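Local structure of vinylacetyl-CoA Delta-isomerase (Nitrosopumilus maritimus SCM1, 6VJR) at residues 2-13 / 36-47. The protein probably acts as a flavin- and iron-sulfur-dependent 4-hydroxybutyryl-CoA dehydratase with vinylacetyl-CoA delta-isomerase activity. Sequence-based numbering, arbitrary orientation.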
ATOM      1  N   ILE A   2      19.418  23.433 -37.246  1.00 27.82           N
ATOM      2  CA  ILE A   2      20.134  22.484 -36.424  1.00 24.71           C
ATOM      3  C   ILE A   2      19.756  21.073 -36.873  1.00 24.35           C
ATOM      4  O   ILE A   2      18.573  20.771 -36.917  1.00 28.49           O
ATOM      5  CB  ILE A   2      19.783  22.761 -34.964  1.00 24.33           C
ATOM      6  CG1 ILE A   2      20.178  24.174 -34.584  1.00 26.93           C
ATOM      7  CG2 ILE A   2      20.424  21.691 -34.081  1.00 23.98           C
ATOM      8  CD1 ILE A   2      19.690  24.623 -33.226  1.00 25.70           C
ATOM      9  N   ARG A   3      20.735  20.216 -37.201  1.00 23.79           N
ATOM     10  CA  ARG A   3      20.466  18.837 -37.594  1.00 24.96           C
ATOM     11  C   ARG A   3      20.859  17.875 -36.462  1.00 26.01           C
ATOM     12  O   ARG A   3      20.062  17.103 -35.969  1.00 30.00           O
ATOM     13  CB  ARG A   3      21.157  18.570 -38.938  1.00 28.02           C
ATOM     14  CG  ARG A   3      21.074  17.143 -39.454  1.00 36.73           C
ATOM     15  CD  ARG A   3      21.906  17.021 -40.727  1.00 42.49           C
ATOM     16  NE  ARG A   3      22.435  15.669 -40.933  1.00 49.58           N
ATOM     17  CZ  ARG A   3      21.737  14.660 -41.430  1.00 53.17           C
ATOM     18  NH1 ARG A   3      22.266  13.450 -41.460  1.00 55.23           N
ATOM     19  NH2 ARG A   3      20.498  14.846 -41.864  1.00 57.08           N
ATOM     20  N   SER A   4      22.111  17.885 -36.038  1.00 24.01           N
ATOM     21  CA  SER A   4      22.616  16.870 -35.138  1.00 22.29           C
ATOM     22  C   SER A   4      22.668  17.409 -33.709  1.00 19.88           C
ATOM     23  O   SER A   4      22.593  18.622 -33.486  1.00 19.42           O
ATOM     24  CB  SER A   4      23.959  16.476 -35.609  1.00 23.23           C
ATOM     25  OG  SER A   4      24.891  17.551 -35.459  1.00 23.13           O
ATOM     26  N   GLY A   5      22.897  16.505 -32.755  1.00 19.40           N
ATOM     27  CA  GLY A   5      23.218  16.894 -31.395  1.00 19.39           C
ATOM     28  C   GLY A   5      24.462  17.786 -31.311  1.00 20.24           C
ATOM     29  O   GLY A   5      24.502  18.753 -30.561  1.00 18.57           O
ATOM     30  N   ASP A   6      25.472  17.520 -32.141  1.00 20.44           N
ATOM     31  CA  ASP A   6      26.650  18.364 -32.181  1.00 20.68           C
ATOM     32  C   ASP A   6      26.305  19.770 -32.653  1.00 18.71           C
ATOM     33  O   ASP A   6      26.850  20.736 -32.139  1.00 20.43           O
ATOM     34  CB  ASP A   6      27.745  17.730 -32.998  1.00 24.26           C
ATOM     35  CG  ASP A   6      28.368  16.498 -32.359  1.00 28.68           C
ATOM     36  OD1 ASP A   6      28.075  16.205 -31.168  1.00 32.95           O
ATOM     37  OD2 ASP A   6      29.135  15.834 -33.069  1.00 35.82           O
ATOM     38  N   ASP A   7      25.456  19.883 -33.677  1.00 20.38           N
ATOM     39  CA  ASP A   7      25.024  21.190 -34.150  1.00 19.94           C
ATOM     40  C   ASP A   7      24.308  21.949 -33.020  1.00 18.66           C
ATOM     41  O   ASP A   7      24.485  23.154 -32.829  1.00 19.52           O
ATOM     42  CB  ASP A   7      24.057  21.051 -35.309  1.00 21.54           C
ATOM     43  CG  ASP A   7      24.600  20.552 -36.641  1.00 25.54           C
ATOM     44  OD1 ASP A   7      25.821  20.582 -36.856  1.00 28.43           O
ATOM     45  OD2 ASP A   7      23.774  20.081 -37.436  1.00 28.83           O
ATOM     46  N   TYR A   8      23.489  21.223 -32.255  1.00 17.55           N
ATOM     47  CA  TYR A   8      22.752  21.815 -31.146  1.00 17.22           C
ATOM     48  C   TYR A   8      23.710  22.351 -30.086  1.00 17.42           C
ATOM     49  O   TYR A   8      23.596  23.492 -29.649  1.00 18.01           O
ATOM     50  CB  TYR A   8      21.784  20.800 -30.568  1.00 17.62           C
ATOM     51  CG  TYR A   8      21.315  21.191 -29.175  1.00 15.58           C
ATOM     52  CD1 TYR A   8      20.454  22.283 -28.968  1.00 16.10           C
ATOM     53  CD2 TYR A   8      21.776  20.518 -28.065  1.00 16.14           C
ATOM     54  CE1 TYR A   8      20.064  22.673 -27.698  1.00 16.16           C
ATOM     55  CE2 TYR A   8      21.340  20.859 -26.804  1.00 15.30           C
ATOM     56  CZ  TYR A   8      20.508  21.947 -26.610  1.00 15.38           C
ATOM     57  OH  TYR A   8      20.135  22.234 -25.334  1.00 15.44           O
ATOM     58  N   ILE A   9      24.707  21.550 -29.727  1.00 18.03           N
ATOM     59  CA  ILE A   9      25.679  21.998 -28.734  1.00 19.20           C
ATOM     60  C   ILE A   9      26.390  23.275 -29.201  1.00 18.44           C
ATOM     61  O   ILE A   9      26.509  24.232 -28.453  1.00 18.95           O
ATOM     62  CB  ILE A   9      26.629  20.858 -28.381  1.00 19.02           C
ATOM     63  CG1 ILE A   9      25.841  19.762 -27.676  1.00 21.90           C
ATOM     64  CG2 ILE A   9      27.833  21.318 -27.561  1.00 20.90           C
ATOM     65  CD1 ILE A   9      26.620  18.479 -27.481  1.00 21.73           C
ATOM     66  N   GLU A  10      26.760  23.341 -30.486  1.00 19.43           N
ATOM     67  CA  GLU A  10      27.394  24.525 -31.016  1.00 21.16           C
ATOM     68  C   GLU A  10      26.470  25.744 -30.964  1.00 18.90           C
ATOM     69  O   GLU A  10      26.954  26.828 -30.684  1.00 20.37           O
ATOM     70  CB  GLU A  10      27.814  24.217 -32.450  1.00 22.76           C
ATOM     71  CG  GLU A  10      28.600  25.346 -33.100  1.00 31.36           C
ATOM     72  CD  GLU A  10      29.864  25.784 -32.379  1.00 36.94           C
ATOM     73  OE1 GLU A  10      30.586  24.938 -31.779  1.00 41.15           O
ATOM     74  OE2 GLU A  10      30.116  27.017 -32.430  1.00 47.45           O
ATOM     75  N   SER A  11      25.156  25.566 -31.178  1.00 18.15           N
ATOM     76  CA  SER A  11      24.182  26.656 -31.148  1.00 18.75           C
ATOM     77  C   SER A  11      24.057  27.291 -29.746  1.00 18.00           C
ATOM     78  O   SER A  11      23.561  28.419 -29.629  1.00 18.94           O
ATOM     79  CB  SER A  11      22.793  26.164 -31.582  1.00 19.36           C
ATOM     80  OG  SER A  11      22.114  25.517 -30.486  1.00 19.35           O
ATOM     81  N   LEU A  12      24.546  26.600 -28.697  1.00 18.37           N
ATOM     82  CA  LEU A  12      24.462  27.093 -27.312  1.00 18.30           C
ATOM     83  C   LEU A  12      25.684  27.913 -26.905  1.00 19.83           C
ATOM     84  O   LEU A  12      25.726  28.439 -25.785  1.00 21.29           O
ATOM     85  CB  LEU A  12      24.328  25.933 -26.324  1.00 17.93           C
ATOM     86  CG  LEU A  12      23.056  25.095 -26.428  1.00 19.21           C
ATOM     87  CD1 LEU A  12      23.065  24.004 -25.374  1.00 19.26           C
ATOM     88  CD2 LEU A  12      21.833  25.989 -26.318  1.00 19.99           C
ATOM     89  N   ARG A  13      26.714  27.913 -27.758  1.00 20.67           N
ATOM     90  CA  ARG A  13      27.984  28.571 -27.458  1.00 20.28           C
ATOM     91  C   ARG A  13      27.921  30.057 -27.794  1.00 20.27           C
ATOM     92  O   ARG A  13      27.346  30.479 -28.794  1.00 22.83           O
ATOM     93  CB  ARG A  13      29.166  27.969 -28.210  1.00 21.72           C
ATOM     94  CG  ARG A  13      29.506  26.563 -27.752  1.00 23.41           C
ATOM     95  CD  ARG A  13      30.764  26.077 -28.437  1.00 27.26           C
ATOM     96  NE  ARG A  13      31.137  24.721 -28.035  1.00 31.19           N
ATOM     97  CZ  ARG A  13      31.756  24.429 -26.901  1.00 34.48           C
ATOM     98  NH1 ARG A  13      32.129  25.384 -26.066  1.00 33.54           N
ATOM     99  NH2 ARG A  13      32.048  23.169 -26.637  1.00 39.92           N
ATOM    100  N   ARG A  36      26.897  20.584 -18.396  1.00 14.85           N
ATOM    101  CA  ARG A  36      27.071  19.869 -19.642  1.00 14.98           C
ATOM    102  C   ARG A  36      26.226  18.588 -19.681  1.00 14.15           C
ATOM    103  O   ARG A  36      25.673  18.252 -20.716  1.00 13.93           O
ATOM    104  CB  ARG A  36      28.536  19.587 -19.966  1.00 17.36           C
ATOM    105  CG  ARG A  36      28.760  18.788 -21.248  1.00 17.66           C
ATOM    106  CD  ARG A  36      28.112  19.451 -22.433  1.00 20.14           C
ATOM    107  NE  ARG A  36      28.572  18.796 -23.658  1.00 22.38           N
ATOM    108  CZ  ARG A  36      29.626  19.141 -24.377  1.00 24.47           C
ATOM    109  NH1 ARG A  36      30.357  20.172 -24.022  1.00 27.10           N
ATOM    110  NH2 ARG A  36      29.979  18.417 -25.412  1.00 25.10           N
ATOM    111  N   PRO A  37      26.059  17.795 -18.608  1.00 14.21           N
ATOM    112  CA  PRO A  37      25.250  16.571 -18.732  1.00 14.19           C
ATOM    113  C   PRO A  37      23.818  16.852 -19.188  1.00 14.10           C
ATOM    114  O   PRO A  37      23.233  16.069 -19.922  1.00 13.82           O
ATOM    115  CB  PRO A  37      25.304  15.967 -17.314  1.00 15.62           C
ATOM    116  CG  PRO A  37      26.649  16.478 -16.799  1.00 15.47           C
ATOM    117  CD  PRO A  37      26.713  17.901 -17.291  1.00 14.59           C
ATOM    118  N   SER A  38      23.216  17.970 -18.724  1.00 14.56           N
ATOM    119  CA  SER A  38      21.875  18.308 -19.184  1.00 13.46           C
ATOM    120  C   SER A  38      21.841  18.656 -20.679  1.00 13.26           C
ATOM    121  O   SER A  38      20.877  18.342 -21.384  1.00 14.34           O
ATOM    122  CB  SER A  38      21.282  19.415 -18.351  1.00 15.10           C
ATOM    123  OG  SER A  38      21.910  20.681 -18.478  1.00 14.63           O
ATOM    124  N   ILE A  39      22.877  19.322 -21.143  1.00 12.55           N
ATOM    125  CA  ILE A  39      23.036  19.616 -22.570  1.00 12.45           C
ATOM    126  C   ILE A  39      23.100  18.330 -23.380  1.00 13.22           C
ATOM    127  O   ILE A  39      22.528  18.224 -24.461  1.00 13.95           O
ATOM    128  CB  ILE A  39      24.217  20.575 -22.759  1.00 13.72           C
ATOM    129  CG1 ILE A  39      23.800  21.960 -22.213  1.00 14.22           C
ATOM    130  CG2 ILE A  39      24.682  20.639 -24.193  1.00 14.58           C
ATOM    131  CD1 ILE A  39      24.940  22.911 -22.011  1.00 16.60           C
ATOM    132  N   ASN A  40      23.902  17.396 -22.913  1.00 13.63           N
ATOM    133  CA  ASN A  40      24.055  16.108 -23.572  1.00 13.42           C
ATOM    134  C   ASN A  40      22.711  15.408 -23.725  1.00 13.85           C
ATOM    135  O   ASN A  40      22.476  14.741 -24.733  1.00 15.38           O
ATOM    136  CB  ASN A  40      25.017  15.227 -22.794  1.00 14.39           C
ATOM    137  CG  ASN A  40      26.458  15.667 -22.866  1.00 16.09           C
ATOM    138  OD1 ASN A  40      26.869  16.405 -23.766  1.00 16.61           O
ATOM    139  ND2 ASN A  40      27.265  15.185 -21.947  1.00 17.00           N
ATOM    140  N   ALA A  41      21.880  15.482 -22.690  1.00 13.80           N
ATOM    141  CA  ALA A  41      20.555  14.878 -22.740  1.00 13.46           C
ATOM    142  C   ALA A  41      19.742  15.513 -23.856  1.00 14.88           C
ATOM    143  O   ALA A  41      19.101  14.805 -24.624  1.00 15.72           O
ATOM    144  CB  ALA A  41      19.878  14.977 -21.394  1.00 14.53           C
ATOM    145  N   VAL A  42      19.705  16.849 -23.920  1.00 13.79           N
ATOM    146  CA  VAL A  42      18.978  17.471 -25.012  1.00 14.79           C
ATOM    147  C   VAL A  42      19.587  17.102 -26.364  1.00 14.74           C
ATOM    148  O   VAL A  42      18.842  16.875 -27.329  1.00 15.02           O
ATOM    149  CB  VAL A  42      18.873  18.989 -24.835  1.00 15.43           C
ATOM    150  CG1 VAL A  42      18.101  19.599 -25.979  1.00 17.45           C
ATOM    151  CG2 VAL A  42      18.241  19.338 -23.494  1.00 16.28           C
ATOM    152  N   ALA A  43      20.922  17.023 -26.457  1.00 13.85           N
ATOM    153  CA  ALA A  43      21.539  16.689 -27.737  1.00 14.23           C
ATOM    154  C   ALA A  43      21.032  15.333 -28.229  1.00 14.62           C
ATOM    155  O   ALA A  43      20.932  15.094 -29.411  1.00 16.54           O
ATOM    156  CB  ALA A  43      23.036  16.682 -27.612  1.00 15.30           C
ATOM    157  N   GLU A  44      20.803  14.391 -27.311  1.00 16.06           N
ATOM    158  CA  GLU A  44      20.315  13.060 -27.667  1.00 16.74           C
ATOM    159  C   GLU A  44      18.920  13.095 -28.310  1.00 15.67           C
ATOM    160  O   GLU A  44      18.582  12.210 -29.105  1.00 16.58           O
ATOM    161  CB  GLU A  44      20.395  12.096 -26.478  1.00 17.97           C
ATOM    162  CG  GLU A  44      19.613  10.810 -26.707  1.00 19.70           C
ATOM    163  CD  GLU A  44      20.087   9.846 -27.791  1.00 22.04           C
ATOM    164  OE1 GLU A  44      21.142  10.061 -28.427  1.00 23.86           O
ATOM    165  OE2 GLU A  44      19.319   8.859 -28.030  1.00 23.14           O
ATOM    166  N   THR A  45      18.120  14.133 -28.047  1.00 15.55           N
ATOM    167  CA  THR A  45      16.826  14.258 -28.699  1.00 15.04           C
ATOM    168  C   THR A  45      17.008  14.551 -30.192  1.00 16.97           C
ATOM    169  O   THR A  45      16.142  14.189 -30.969  1.00 20.55           O
ATOM    170  CB  THR A  45      15.963  15.350 -28.078  1.00 16.18           C
ATOM    171  OG1 THR A  45      16.381  16.691 -28.313  1.00 15.93           O
ATOM    172  CG2 THR A  45      15.761  15.145 -26.588  1.00 16.95           C
ATOM    173  N   TYR A  46      18.091  15.234 -30.560  1.00 15.63           N
ATOM    174  CA  TYR A  46      18.405  15.447 -31.963  1.00 16.04           C
ATOM    175  C   TYR A  46      18.977  14.175 -32.559  1.00 16.49           C
ATOM    176  O   TYR A  46      18.640  13.836 -33.678  1.00 18.89           O
ATOM    177  CB  TYR A  46      19.345  16.642 -32.123  1.00 16.75           C
ATOM    178  CG  TYR A  46      18.783  18.029 -31.832  1.00 17.48           C
ATOM    179  CD1 TYR A  46      18.805  18.607 -30.574  1.00 17.03           C
ATOM    180  CD2 TYR A  46      18.231  18.767 -32.858  1.00 17.94           C
ATOM    181  CE1 TYR A  46      18.304  19.886 -30.356  1.00 16.80           C
ATOM    182  CE2 TYR A  46      17.776  20.052 -32.676  1.00 18.93           C
ATOM    183  CZ  TYR A  46      17.794  20.621 -31.413  1.00 17.93           C
ATOM    184  OH  TYR A  46      17.332  21.896 -31.282  1.00 19.72           O
ATOM    185  N   ASP A  47      19.912  13.539 -31.858  1.00 17.84           N
ATOM    186  CA  ASP A  47      20.561  12.339 -32.377  1.00 20.03           C
ATOM    187  C   ASP A  47      19.550  11.212 -32.613  1.00 19.27           C
ATOM    188  O   ASP A  47      19.643  10.465 -33.568  1.00 18.91           O
ATOM    189  CB  ASP A  47      21.765  11.973 -31.518  1.00 20.22           C
ATOM    190  CG  ASP A  47      22.928  12.970 -31.575  1.00 21.55           C
ATOM    191  OD1 ASP A  47      23.097  13.678 -32.634  1.00 23.22           O
ATOM    192  OD2 ASP A  47      23.709  12.999 -30.585  1.00 25.44           O
TER
HETATM  193  O   HOH W   1      17.982  15.533 -35.597  1.00 26.17           O
HETATM  194  O   HOH W   2      25.699  14.707 -33.053  1.00 27.44           O
HETATM  195  O   HOH W   3      25.537  14.973 -29.751  1.00 33.91           O
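Gly-5 and Ala-43 bring the short helix 5-11 against helix 36-47 with their CA atoms 4.0 Å apart, an example of a helix pair crossing over small residues, with knobs-into-holes packing beside the crossing. The N-to-C directions of the two segment axes lie at 136°, nearer antiparallel than parallel. Gly-5 CA comes within 3.5 Å of Ala-43 O, with no side chain between them, and Gly-5 N gives Asp-47 OD1 a 2.8 Å hydrogen bond from above the carboxylate plane. The N-terminal helix thus packs on helix 36-51, whose Val-42 side chain is about 9 Å from the bound iron-sulfur cluster. Tyr-8 is one knob, set among Ile-39, Val-42, Ala-43 and Tyr-46. Its CB lies over one face of the Tyr-46 ring, 3.9 Å from the centroid, a CH-pi contact; the two rings are nearly parallel, planes at 21°, but barely overlap. The anti torsion of Tyr-8 (chi1 162°) carries its ring to Val-42, where CZ meets CG1 at 3.4 Å, and sets Ile-39 O at the ring edge. Replacing Tyr-8 by alanine would keep the CB over Tyr-46 but would probably leave a gap beside Val-42 CG1 and Asn-192 O without its hydroxyl partner. Ile-9, the second knob, lays CG1 against Ile-39 CG2. Ile-2 CG2 meets Tyr-46 CE2 at 3.4 Å, from the same side of the ring as Tyr-8 CB. In the next shell, a capping box fixes the start of helix 5-11: Asp-7 N donates to Ser-4 OG and Ser-4 N to Asp-7 OD2, which also accepts from Arg-3 N. A water links Asp-6 N to Asp-47 OD1.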